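Local structure of cobalamin biosynthesis protein CobN (Mycobacterium tuberculosis, 7C6O) at residues A[51-56]-A[202-207]; A[58-63]-A[148-153]; A[593-598]-A[890-895]; A[597-602]-A[840-845]. The protein is the large catalytic subunit of cobaltochelatase, which probably inserts cobalt into the corrin precursor of vitamin B12 in an ATP-dependent reaction carried out with partner subunits. All coordinates share one frame; numbering follows the deposited sequence. Where two conformers were deposited one is given.

Contact 1. Residues A[51-56]-A[202-207]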
loop_
_atom_site.group_PDB
_atom_site.type_symbol
_atom_site.label_atom_id
_atom_site.label_comp_id
_atom_site.label_asym_id
_atom_site.label_seq_id
_atom_site.Cartn_x
_atom_site.Cartn_y
_atom_site.Cartn_z
ATOM N N ASP A 51 13.136 -15.098 -33.998
ATOM C CA ASP A 51 13.796 -15.473 -35.249
ATOM C C ASP A 51 13.905 -14.280 -36.188
ATOM O O ASP A 51 14.974 -14.008 -36.750
ATOM C CB ASP A 51 13.027 -16.601 -35.942
ATOM C CG ASP A 51 13.064 -17.906 -35.174
ATOM O OD1 ASP A 51 13.843 -18.019 -34.205
ATOM O OD2 ASP A 51 12.302 -18.825 -35.549
ATOM N N LEU A 52 12.798 -13.559 -36.377
ATOM C CA LEU A 52 12.775 -12.467 -37.343
ATOM C C LEU A 52 13.678 -11.322 -36.904
ATOM O O LEU A 52 14.344 -10.695 -37.738
ATOM C CB LEU A 52 11.340 -11.980 -37.544
ATOM C CG LEU A 52 10.314 -13.083 -37.815
ATOM C CD1 LEU A 52 8.935 -12.500 -38.105
ATOM C CD2 LEU A 52 10.770 -13.985 -38.957
ATOM N N ILE A 53 13.720 -11.038 -35.602
ATOM C CA ILE A 53 14.592 -9.980 -35.105
ATOM C C ILE A 53 16.052 -10.398 -35.225
ATOM O O ILE A 53 16.915 -9.592 -35.594
ATOM C CB ILE A 53 14.214 -9.610 -33.660
ATOM C CG1 ILE A 53 12.770 -9.099 -33.609
ATOM C CG2 ILE A 53 15.165 -8.557 -33.107
ATOM C CD1 ILE A 53 12.255 -8.850 -32.209
ATOM N N SER A 54 16.352 -11.666 -34.925
ATOM C CA SER A 54 17.704 -12.181 -35.126
ATOM C C SER A 54 18.128 -12.052 -36.582
ATOM O O SER A 54 19.280 -11.705 -36.874
ATOM C CB SER A 54 17.786 -13.642 -34.680
ATOM O OG SER A 54 17.587 -13.774 -33.283
ATOM N N ALA A 55 17.214 -12.340 -37.510
ATOM C CA ALA A 55 17.522 -12.177 -38.927
ATOM C C ALA A 55 17.787 -10.715 -39.264
ATOM O O ALA A 55 18.706 -10.403 -40.030
ATOM C CB ALA A 55 16.378 -12.729 -39.778
ATOM N N ARG A 56 16.991 -9.804 -38.695
ATOM C CA ARG A 56 17.232 -8.380 -38.896
ATOM C C ARG A 56 18.580 -7.963 -38.320
ATOM O O ARG A 56 19.339 -7.232 -38.966
ATOM C CB ARG A 56 16.104 -7.562 -38.263
ATOM C CG ARG A 56 16.224 -6.059 -38.474
ATOM C CD ARG A 56 15.065 -5.319 -37.828
ATOM N NE ARG A 56 15.134 -5.360 -36.369
ATOM C CZ ARG A 56 14.181 -4.910 -35.562
ATOM N NH1 ARG A 56 13.073 -4.385 -36.068
ATOM N NH2 ARG A 56 14.331 -4.985 -34.246
ATOM N N ALA A 202 17.978 -12.243 -29.852
ATOM C CA ALA A 202 17.430 -11.389 -30.897
ATOM C C ALA A 202 18.387 -10.275 -31.301
ATOM O O ALA A 202 18.242 -9.718 -32.394
ATOM C CB ALA A 202 16.103 -10.785 -30.438
ATOM N N GLY A 203 19.360 -9.944 -30.456
ATOM C CA GLY A 203 20.199 -8.789 -30.696
ATOM C C GLY A 203 19.625 -7.479 -30.207
ATOM O O GLY A 203 20.215 -6.426 -30.473
ATOM N N ASN A 204 18.486 -7.507 -29.513
ATOM C CA ASN A 204 17.875 -6.296 -28.961
ATOM C C ASN A 204 18.456 -6.023 -27.573
ATOM O O ASN A 204 17.802 -6.162 -26.540
ATOM C CB ASN A 204 16.358 -6.436 -28.912
ATOM C CG ASN A 204 15.688 -6.021 -30.209
ATOM O OD1 ASN A 204 16.281 -5.327 -31.036
ATOM N ND2 ASN A 204 14.438 -6.436 -30.385
ATOM N N THR A 205 19.727 -5.629 -27.566
ATOM C CA THR A 205 20.430 -5.350 -26.321
ATOM C C THR A 205 20.750 -3.872 -26.147
ATOM O O THR A 205 21.473 -3.512 -25.211
ATOM C CB THR A 205 21.714 -6.181 -26.234
ATOM O OG1 THR A 205 22.528 -5.940 -27.390
ATOM C CG2 THR A 205 21.380 -7.664 -26.147
ATOM N N GLY A 206 20.218 -3.008 -27.015
ATOM C CA GLY A 206 20.503 -1.587 -26.903
ATOM C C GLY A 206 20.057 -0.992 -25.580
ATOM O O GLY A 206 20.724 -0.110 -25.032
ATOM N N TYR A 207 18.925 -1.460 -25.046
ATOM C CA TYR A 207 18.472 -0.947 -23.756
ATOM C C TYR A 207 19.426 -1.342 -22.636
ATOM O O TYR A 207 19.593 -0.587 -21.670
ATOM C CB TYR A 207 17.044 -1.419 -23.455
ATOM C CG TYR A 207 16.873 -2.891 -23.118
ATOM C CD1 TYR A 207 16.510 -3.291 -21.836
ATOM C CD2 TYR A 207 17.055 -3.876 -24.082
ATOM C CE1 TYR A 207 16.341 -4.635 -21.521
ATOM C CE2 TYR A 207 16.888 -5.220 -23.775
ATOM C CZ TYR A 207 16.533 -5.592 -22.494
ATOM O OH TYR A 207 16.369 -6.925 -22.191
#
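The Schellman motif that closes helix 197-202 brings Ala202 against Ile53 and Ser54 of helix 49-58, joining the small parallel-sheet region at the start of the chain to the sheet region that follows it. The small methyl of Ala202 lets the two backbones come close, with the CA atoms of Ser54 and Ala202 4.3 Å apart. Ile53 does most of the touching with its short branch. Ile53 CG2 lies opposite the backbone N about the first torsion (chi1 to CG1 -61°), which carries it 3.6 Å from Ala202 CB and 3.4 Å from Ala202 O. Beyond the helix end, in one of its two conformers, the Asn204 amide runs across the isoleucine at about a right angle, its ND2 3.5 Å from Ile53 CG2. Asn204 OD1 lies at the edge of the Arg56 guanidinium, but at 3.8 Å from Arg56 NH2 this is only proximity; the charge of Arg56 is met by a salt bridge to Asp332. Ser54 OG, 3.4 Å from Ala202 CA, has the carbonyl oxygens of Leu201 and Thr50 as hydrogen-bond partners, its single proton shared or alternating between them. Ile53 O and Ala202 O, two acceptors 3.5 Å apart, likewise share the one proton of the Ser57 hydroxyl. Two serine hydroxyls thus supply protons to carbonyl oxygens at this buried junction, while isoleucine and alanine give its apolar packing.

Contact 2. Residues A[58-63]-A[148-153]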
loop_
_atom_site.group_PDB
_atom_site.type_symbol
_atom_site.label_atom_id
_atom_site.label_comp_id
_atom_site.label_asym_id
_atom_site.label_seq_id
_atom_site.Cartn_x
_atom_site.Cartn_y
_atom_site.Cartn_z
ATOM N N SER A 58 21.177 -9.732 -38.018
ATOM C CA SER A 58 22.307 -10.408 -38.647
ATOM C C SER A 58 22.957 -9.560 -39.732
ATOM O O SER A 58 24.141 -9.745 -40.033
ATOM C CB SER A 58 21.860 -11.744 -39.243
ATOM O OG SER A 58 21.154 -11.540 -40.457
ATOM N N GLY A 59 22.207 -8.643 -40.338
ATOM C CA GLY A 59 22.725 -7.859 -41.436
ATOM C C GLY A 59 22.740 -8.568 -42.771
ATOM O O GLY A 59 23.111 -7.949 -43.776
ATOM N N LYS A 60 22.362 -9.844 -42.814
ATOM C CA LYS A 60 22.241 -10.558 -44.073
ATOM C C LYS A 60 20.983 -10.112 -44.816
ATOM O O LYS A 60 20.076 -9.499 -44.247
ATOM C CB LYS A 60 22.201 -12.068 -43.834
ATOM C CG LYS A 60 23.536 -12.685 -43.432
ATOM C CD LYS A 60 24.544 -12.569 -44.562
ATOM C CE LYS A 60 25.567 -13.684 -44.540
ATOM N NZ LYS A 60 26.406 -13.676 -45.775
ATOM N N ASN A 61 20.938 -10.431 -46.110
ATOM C CA ASN A 61 19.836 -10.013 -46.975
ATOM C C ASN A 61 18.645 -10.935 -46.738
ATOM O O ASN A 61 18.363 -11.867 -47.497
ATOM C CB ASN A 61 20.257 -10.013 -48.438
ATOM C CG ASN A 61 19.165 -9.500 -49.352
ATOM O OD1 ASN A 61 18.258 -8.794 -48.911
ATOM N ND2 ASN A 61 19.238 -9.857 -50.628
ATOM N N TYR A 62 17.929 -10.653 -45.657
ATOM C CA TYR A 62 16.732 -11.383 -45.280
ATOM C C TYR A 62 15.491 -10.537 -45.521
ATOM O O TYR A 62 15.519 -9.313 -45.361
ATOM C CB TYR A 62 16.752 -11.762 -43.793
ATOM C CG TYR A 62 17.488 -13.024 -43.396
ATOM C CD1 TYR A 62 16.939 -14.277 -43.636
ATOM C CD2 TYR A 62 18.694 -12.960 -42.707
ATOM C CE1 TYR A 62 17.594 -15.433 -43.244
ATOM C CE2 TYR A 62 19.355 -14.109 -42.308
ATOM C CZ TYR A 62 18.799 -15.343 -42.579
ATOM O OH TYR A 62 19.453 -16.489 -42.182
ATOM N N ARG A 63 14.414 -11.195 -45.931
ATOM C CA ARG A 63 13.062 -10.692 -45.753
ATOM C C ARG A 63 12.391 -11.533 -44.675
ATOM O O ARG A 63 12.685 -12.722 -44.530
ATOM C CB ARG A 63 12.246 -10.759 -47.047
ATOM C CG ARG A 63 12.887 -10.088 -48.246
ATOM C CD ARG A 63 12.965 -8.580 -48.093
ATOM N NE ARG A 63 13.607 -7.971 -49.253
ATOM C CZ ARG A 63 14.920 -7.817 -49.382
ATOM N NH1 ARG A 63 15.734 -8.219 -48.416
ATOM N NH2 ARG A 63 15.421 -7.258 -50.475
ATOM N N ASN A 148 23.974 -17.365 -35.516
ATOM C CA ASN A 148 23.423 -18.489 -36.269
ATOM C C ASN A 148 22.552 -18.020 -37.427
ATOM O O ASN A 148 22.550 -18.644 -38.494
ATOM C CB ASN A 148 22.634 -19.410 -35.339
ATOM C CG ASN A 148 23.532 -20.320 -34.533
ATOM O OD1 ASN A 148 24.578 -20.760 -35.013
ATOM N ND2 ASN A 148 23.134 -20.605 -33.298
ATOM N N LEU A 149 21.800 -16.932 -37.241
ATOM C CA LEU A 149 20.994 -16.417 -38.342
ATOM C C LEU A 149 21.868 -15.876 -39.467
ATOM O O LEU A 149 21.506 -15.995 -40.643
ATOM C CB LEU A 149 20.034 -15.335 -37.844
ATOM C CG LEU A 149 18.599 -15.780 -37.535
ATOM C CD1 LEU A 149 17.886 -16.227 -38.804
ATOM C CD2 LEU A 149 18.580 -16.886 -36.486
ATOM N N ARG A 150 23.022 -15.300 -39.129
ATOM C CA ARG A 150 23.932 -14.817 -40.162
ATOM C C ARG A 150 24.546 -15.977 -40.935
ATOM O O ARG A 150 24.581 -15.966 -42.174
ATOM C CB ARG A 150 25.020 -13.941 -39.535
ATOM C CG ARG A 150 26.076 -13.468 -40.522
ATOM C CD ARG A 150 27.048 -12.478 -39.891
ATOM N NE ARG A 150 27.290 -12.764 -38.480
ATOM C CZ ARG A 150 26.869 -11.997 -37.480
ATOM N NH1 ARG A 150 26.189 -10.886 -37.732
ATOM N NH2 ARG A 150 27.132 -12.338 -36.227
ATOM N N GLU A 151 25.024 -17.001 -40.222
ATOM C CA GLU A 151 25.619 -18.149 -40.899
ATOM C C GLU A 151 24.570 -18.976 -41.632
ATOM O O GLU A 151 24.878 -19.576 -42.668
ATOM C CB GLU A 151 26.385 -19.017 -39.900
ATOM C CG GLU A 151 27.521 -18.283 -39.197
ATOM C CD GLU A 151 28.538 -17.714 -40.168
ATOM O OE1 GLU A 151 29.011 -18.464 -41.049
ATOM O OE2 GLU A 151 28.856 -16.509 -40.057
ATOM N N LEU A 152 23.334 -19.016 -41.122
ATOM C CA LEU A 152 22.272 -19.739 -41.817
ATOM C C LEU A 152 22.071 -19.203 -43.226
ATOM O O LEU A 152 21.917 -19.979 -44.179
ATOM C CB LEU A 152 20.962 -19.652 -41.033
ATOM C CG LEU A 152 19.737 -20.240 -41.744
ATOM C CD1 LEU A 152 19.860 -21.759 -41.913
ATOM C CD2 LEU A 152 18.456 -19.874 -41.004
ATOM N N HIS A 153 22.068 -17.878 -43.377
ATOM C CA HIS A 153 21.900 -17.278 -44.695
ATOM C C HIS A 153 22.989 -17.753 -45.650
ATOM O O HIS A 153 22.708 -18.143 -46.789
ATOM C CB HIS A 153 21.910 -15.754 -44.576
ATOM C CG HIS A 153 21.514 -15.045 -45.832
ATOM N ND1 HIS A 153 22.301 -15.039 -46.964
ATOM C CD2 HIS A 153 20.418 -14.308 -46.133
ATOM C CE1 HIS A 153 21.704 -14.335 -47.909
ATOM N NE2 HIS A 153 20.560 -13.881 -47.430
HETATM O O HOH W 1 24.983 -15.168 -47.555
#
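The carbonyl oxygen of Leu149 is gripped by Tyr62, whose OH donates to Leu149 O at 2.6 Å, in the carbonyl plane on a lone pair; the helical bond from His153 N to this oxygen is weak. Tyrosine suits this place because its long flat side chain reaches from the strand to the helix backbone. His153 presents its edge to the tyrosine in a T-shaped stack, planes at 85°, His153 CD2 lying over the centre of the Tyr62 ring, 3.9 Å above its plane. Its CG is anti to the backbone N (chi1 -170°), which sends the imidazole off the helix so that His153 NE2 donates to Asn61 O at 3.0 Å. That oxygen lies in the imidazole plane, yet the donor stands well above the carbonyl plane of Asn61. Lys60 covers the helix with its methylenes: CB packs on His153, CE comes 3.4 Å from Arg150 O, and NZ reaches a water that also binds His153 ND1. Arg150 crosses the lysine at about a right angle and donates from NH1 to Ser58 O at 3.3 Å, while its NH2 forms a salt bridge with Asp147. Ser58 OG accepts from Lys60 N in an ST turn and is also hydrogen-bonded to Ala55 O. Helix 146-161 thereby covers the turn from helix 49-58 into edge strand 62-65, Leu149 also packing on Ala55 and Leu44 and His153 on Val42 of strand 42-46.

Contact 3. Residues A[593-598]-A[890-895]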
loop_
_atom_site.group_PDB
_atom_site.type_symbol
_atom_site.label_atom_id
_atom_site.label_comp_id
_atom_site.label_asym_id
_atom_site.label_seq_id
_atom_site.Cartn_x
_atom_site.Cartn_y
_atom_site.Cartn_z
ATOM N N ASN A 593 1.066 -3.555 9.913
ATOM C CA ASN A 593 -0.329 -3.687 9.512
ATOM C C ASN A 593 -0.839 -2.475 8.738
ATOM O O ASN A 593 -2.054 -2.279 8.639
ATOM C CB ASN A 593 -1.220 -3.959 10.727
ATOM C CG ASN A 593 -1.323 -2.772 11.660
ATOM O OD1 ASN A 593 -0.394 -2.479 12.408
ATOM N ND2 ASN A 593 -2.465 -2.097 11.639
ATOM N N ASP A 594 0.059 -1.674 8.161
ATOM C CA ASP A 594 -0.306 -0.596 7.240
ATOM C C ASP A 594 0.322 -0.871 5.874
ATOM O O ASP A 594 1.188 -0.114 5.411
ATOM C CB ASP A 594 0.127 0.767 7.775
ATOM C CG ASP A 594 -0.740 1.246 8.927
ATOM O OD1 ASP A 594 -1.728 0.558 9.265
ATOM O OD2 ASP A 594 -0.434 2.314 9.494
ATOM N N PRO A 595 -0.107 -1.941 5.192
ATOM C CA PRO A 595 0.567 -2.323 3.937
ATOM C C PRO A 595 0.439 -1.296 2.827
ATOM O O PRO A 595 1.399 -1.091 2.074
ATOM C CB PRO A 595 -0.122 -3.642 3.565
ATOM C CG PRO A 595 -1.449 -3.578 4.239
ATOM C CD PRO A 595 -1.215 -2.855 5.522
ATOM N N GLY A 596 -0.721 -0.653 2.690
ATOM C CA GLY A 596 -0.914 0.266 1.579
ATOM C C GLY A 596 0.011 1.466 1.646
ATOM O O GLY A 596 0.647 1.838 0.656
ATOM N N GLU A 597 0.107 2.082 2.823
ATOM C CA GLU A 597 0.944 3.267 2.956
ATOM C C GLU A 597 2.422 2.919 2.809
ATOM O O GLU A 597 3.190 3.687 2.218
ATOM C CB GLU A 597 0.666 3.948 4.295
ATOM C CG GLU A 597 -0.796 4.361 4.484
ATOM C CD GLU A 597 -1.667 3.250 5.063
ATOM O OE1 GLU A 597 -1.267 2.067 5.000
ATOM O OE2 GLU A 597 -2.756 3.564 5.591
ATOM N N GLY A 598 2.841 1.763 3.328
ATOM C CA GLY A 598 4.220 1.343 3.136
ATOM C C GLY A 598 4.530 1.049 1.683
ATOM O O GLY A 598 5.614 1.374 1.188
ATOM N N ALA A 890 -7.674 -3.392 1.228
ATOM C CA ALA A 890 -7.643 -4.543 0.334
ATOM C C ALA A 890 -6.427 -5.417 0.602
ATOM O O ALA A 890 -6.498 -6.641 0.454
ATOM C CB ALA A 890 -7.658 -4.081 -1.123
ATOM N N MET A 891 -5.313 -4.815 1.015
ATOM C CA MET A 891 -4.118 -5.598 1.309
ATOM C C MET A 891 -4.202 -6.291 2.665
ATOM O O MET A 891 -3.607 -7.359 2.843
ATOM C CB MET A 891 -2.885 -4.702 1.246
ATOM C CG MET A 891 -2.606 -4.141 -0.137
ATOM S SD MET A 891 -1.238 -2.974 -0.121
ATOM C CE MET A 891 -0.941 -2.788 -1.881
ATOM N N ARG A 892 -4.924 -5.702 3.626
ATOM C CA ARG A 892 -5.085 -6.337 4.931
ATOM C C ARG A 892 -6.032 -7.531 4.870
ATOM O O ARG A 892 -5.864 -8.496 5.626
ATOM C CB ARG A 892 -5.625 -5.337 5.956
ATOM C CG ARG A 892 -4.700 -4.200 6.368
ATOM C CD ARG A 892 -5.387 -3.364 7.460
ATOM N NE ARG A 892 -4.612 -2.197 7.866
ATOM C CZ ARG A 892 -5.081 -0.954 7.890
ATOM N NH1 ARG A 892 -6.338 -0.702 7.545
ATOM N NH2 ARG A 892 -4.294 0.037 8.278
ATOM N N THR A 893 -7.042 -7.474 4.001
ATOM C CA THR A 893 -8.131 -8.440 4.002
ATOM C C THR A 893 -8.208 -9.294 2.746
ATOM O O THR A 893 -9.038 -10.212 2.700
ATOM C CB THR A 893 -9.479 -7.724 4.163
ATOM O OG1 THR A 893 -9.747 -6.963 2.980
ATOM C CG2 THR A 893 -9.453 -6.786 5.362
ATOM N N ALA A 894 -7.388 -9.014 1.735
ATOM C CA ALA A 894 -7.483 -9.612 0.404
ATOM C C ALA A 894 -8.790 -9.249 -0.300
ATOM O O ALA A 894 -9.235 -9.973 -1.196
ATOM C CB ALA A 894 -7.296 -11.135 0.446
ATOM N N GLY A 895 -9.424 -8.142 0.096
ATOM C CA GLY A 895 -10.465 -7.540 -0.718
ATOM C C GLY A 895 -11.885 -7.540 -0.182
ATOM O O GLY A 895 -12.832 -7.637 -0.969
HETATM O O HOH W 2 -4.561 2.933 8.002
#
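The guanidinium of Arg892 receives Asn593 O, Asp594 OD1 and a water at its edge, while Pro595 CD approaches it obliquely. Arg892 NE donates to Asn593 O at 2.7 Å in a nearly straight bond (169°), the oxygen lying in the guanidinium plane; NH2 adds a weak bond to the same atom. Arg892 NH2 also forms a salt bridge to Asp594 OD1 at 2.8 Å, met from above the carboxylate, whose plane is turned 59° from that of the guanidinium. An extended chain from CG to NE takes the charge of this arginine past the proline to the turn before helix 595-604. A water 2.9 Å from Arg892 NH2 continues the link to Glu597 OE2. Next to the polar group, Pro595 packs its CG 3.5 Å from Met891 CB; proline suits the first turn of a helix, where its missing N-H costs no helical bond, and its ring offers a rigid apolar surface. The unbranched methionine runs on until Met891 SD lies 3.7 Å from Gly596 CA, against the bare backbone of the glycine. Asn593 O and Asp594 OD1, both acceptors, are 2.9 Å apart; the arginine, whose donors bring them together, probably offsets their mutual repulsion.

Contact 4. Residues A[597-602]-A[840-845]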
loop_
_atom_site.group_PDB
_atom_site.type_symbol
_atom_site.label_atom_id
_atom_site.label_comp_id
_atom_site.label_asym_id
_atom_site.label_seq_id
_atom_site.Cartn_x
_atom_site.Cartn_y
_atom_site.Cartn_z
ATOM N N GLU A 597 0.107 2.082 2.823
ATOM C CA GLU A 597 0.944 3.267 2.956
ATOM C C GLU A 597 2.422 2.919 2.809
ATOM O O GLU A 597 3.190 3.687 2.218
ATOM C CB GLU A 597 0.666 3.948 4.295
ATOM C CG GLU A 597 -0.796 4.361 4.484
ATOM C CD GLU A 597 -1.667 3.250 5.063
ATOM O OE1 GLU A 597 -1.267 2.067 5.000
ATOM O OE2 GLU A 597 -2.756 3.564 5.591
ATOM N N GLY A 598 2.841 1.763 3.328
ATOM C CA GLY A 598 4.220 1.343 3.136
ATOM C C GLY A 598 4.530 1.049 1.683
ATOM O O GLY A 598 5.614 1.374 1.188
ATOM N N THR A 599 3.576 0.439 0.979
ATOM C CA THR A 599 3.765 0.113 -0.430
ATOM C C THR A 599 3.947 1.370 -1.273
ATOM O O THR A 599 4.729 1.376 -2.233
ATOM C CB THR A 599 2.572 -0.710 -0.922
ATOM O OG1 THR A 599 2.520 -1.946 -0.197
ATOM C CG2 THR A 599 2.686 -1.005 -2.398
ATOM N N GLN A 600 3.247 2.452 -0.922
ATOM C CA GLN A 600 3.386 3.687 -1.686
ATOM C C GLN A 600 4.806 4.230 -1.592
ATOM O O GLN A 600 5.352 4.738 -2.579
ATOM C CB GLN A 600 2.376 4.731 -1.204
ATOM C CG GLN A 600 2.231 5.941 -2.134
ATOM C CD GLN A 600 1.544 5.603 -3.456
ATOM O OE1 GLN A 600 1.941 4.676 -4.164
ATOM N NE2 GLN A 600 0.511 6.363 -3.793
ATOM N N ALA A 601 5.424 4.121 -0.415
ATOM C CA ALA A 601 6.819 4.524 -0.280
ATOM C C ALA A 601 7.735 3.608 -1.083
ATOM O O ALA A 601 8.711 4.073 -1.684
ATOM C CB ALA A 601 7.220 4.536 1.194
ATOM N N LYS A 602 7.436 2.304 -1.105
ATOM C CA LYS A 602 8.239 1.367 -1.891
ATOM C C LYS A 602 8.233 1.731 -3.369
ATOM O O LYS A 602 9.258 1.610 -4.051
ATOM C CB LYS A 602 7.717 -0.061 -1.717
ATOM C CG LYS A 602 7.880 -0.657 -0.328
ATOM C CD LYS A 602 7.103 -1.969 -0.208
ATOM C CE LYS A 602 7.735 -3.093 -1.021
ATOM N NZ LYS A 602 8.963 -3.634 -0.369
ATOM N N ARG A 840 11.292 -6.686 8.370
ATOM C CA ARG A 840 11.354 -7.119 6.984
ATOM C C ARG A 840 10.789 -6.043 6.060
ATOM O O ARG A 840 9.973 -5.208 6.461
ATOM C CB ARG A 840 10.590 -8.439 6.790
ATOM C CG ARG A 840 11.146 -9.594 7.612
ATOM C CD ARG A 840 10.442 -10.910 7.300
ATOM N NE ARG A 840 9.074 -10.939 7.809
ATOM C CZ ARG A 840 8.254 -11.982 7.694
ATOM N NH1 ARG A 840 8.660 -13.089 7.085
ATOM N NH2 ARG A 840 7.026 -11.917 8.187
ATOM N N ASN A 841 11.242 -6.073 4.808
ATOM C CA ASN A 841 10.765 -5.157 3.770
ATOM C C ASN A 841 9.531 -5.783 3.132
ATOM O O ASN A 841 9.626 -6.526 2.154
ATOM C CB ASN A 841 11.871 -4.899 2.752
ATOM C CG ASN A 841 11.448 -3.943 1.657
ATOM O OD1 ASN A 841 10.455 -3.227 1.790
ATOM N ND2 ASN A 841 12.205 -3.924 0.563
ATOM N N PHE A 842 8.353 -5.477 3.677
ATOM C CA PHE A 842 7.213 -6.338 3.398
ATOM C C PHE A 842 6.692 -6.167 1.970
ATOM O O PHE A 842 6.914 -5.152 1.305
ATOM C CB PHE A 842 6.077 -6.134 4.424
ATOM C CG PHE A 842 5.472 -4.735 4.484
ATOM C CD1 PHE A 842 4.875 -4.143 3.379
ATOM C CD2 PHE A 842 5.409 -4.064 5.698
ATOM C CE1 PHE A 842 4.294 -2.884 3.468
ATOM C CE2 PHE A 842 4.824 -2.810 5.797
ATOM C CZ PHE A 842 4.268 -2.219 4.685
ATOM N N TYR A 843 6.019 -7.212 1.495
ATOM C CA TYR A 843 5.191 -7.169 0.301
ATOM C C TYR A 843 3.730 -7.280 0.720
ATOM O O TYR A 843 3.410 -7.408 1.905
ATOM C CB TYR A 843 5.589 -8.275 -0.681
ATOM C CG TYR A 843 5.546 -9.684 -0.125
ATOM C CD1 TYR A 843 4.369 -10.426 -0.145
ATOM C CD2 TYR A 843 6.688 -10.285 0.392
ATOM C CE1 TYR A 843 4.327 -11.718 0.350
ATOM C CE2 TYR A 843 6.655 -11.581 0.886
ATOM C CZ TYR A 843 5.473 -12.292 0.860
ATOM O OH TYR A 843 5.436 -13.580 1.350
ATOM N N SER A 844 2.824 -7.224 -0.259
ATOM C CA SER A 844 1.404 -7.212 0.052
ATOM C C SER A 844 0.737 -8.387 -0.646
ATOM O O SER A 844 0.855 -9.531 -0.182
ATOM C CB SER A 844 0.779 -5.860 -0.309
ATOM O OG SER A 844 1.042 -5.508 -1.656
ATOM N N VAL A 845 0.020 -8.157 -1.746
ATOM C CA VAL A 845 -0.849 -9.166 -2.334
ATOM C C VAL A 845 -0.665 -9.196 -3.844
ATOM O O VAL A 845 -0.145 -8.259 -4.454
ATOM C CB VAL A 845 -2.336 -8.909 -1.993
ATOM C CG1 VAL A 845 -2.558 -8.965 -0.488
ATOM C CG2 VAL A 845 -2.793 -7.569 -2.560
HETATM O O HOH W 3 3.420 -4.331 -1.420
HETATM O O HOH W 4 10.927 -2.732 -2.090
HETATM O O HOH W 5 9.510 -6.292 -0.703
#
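Helix 595-604, the connection of a beta-alpha-beta crossover between strands 586-591 and 608-612, meets the irregular loop 840-845, with Lys602, Thr599 and Gly598 facing Asn841, Phe842 and Ser844. The direct polar bonds belong to Lys602. Its chain, bent at chi3 and chi4 (71° and 75°), curls toward the loop, where Lys602 NZ donates to Asn841 OD1 at 2.7 Å and to Phe842 O at 3.1 Å. The first of these bonds arrives from above the amide plane and not along a lone pair. Water-mediated links surround the same ammonium: one water accepts from NZ and Asn841 ND2, reconciling two donors, and another accepts from Lys602 NZ and probably donates to Asn841 O. Four oxygens thus share three N-H groups, a fitting environment for a buried lysine. Apolar packing falls to Phe842, whose side chain starts between backbone N and carbonyl carbon and sends CZ to 3.9 Å from Gly598 CA; a residue with no side chain gives the ring its space. Thr599 OG1 lies at the edge of that ring and also bonds to Pro595 O. A final water donates to Thr599 OG1 at 2.8 Å and is hydrogen-bonded to Ser844 OG at 2.7 Å.

Overall arrangement
The four contacts form two pairs set far apart. Contacts 1 and 2 have centres 12 Å apart and share a packing surface, with Ser54 CB 3.7 Å from Leu149 CG, so helix 49-58 is flanked by both the end of helix 197-202 and helix 146-161. Contacts 3 and 4, centres 9 Å apart and each about 6 Å from the centre of the chain, use overlapping parts of helix 595-604, sharing Glu597 and Gly598; Met891 CE lies 3.4 Å from Ser844 OG, joining helix 887-893 to the loop. Between the pairs, centres are 36 to 52 Å apart. None of the contacts includes Asp125 or Ser127, which bind the sodium ion.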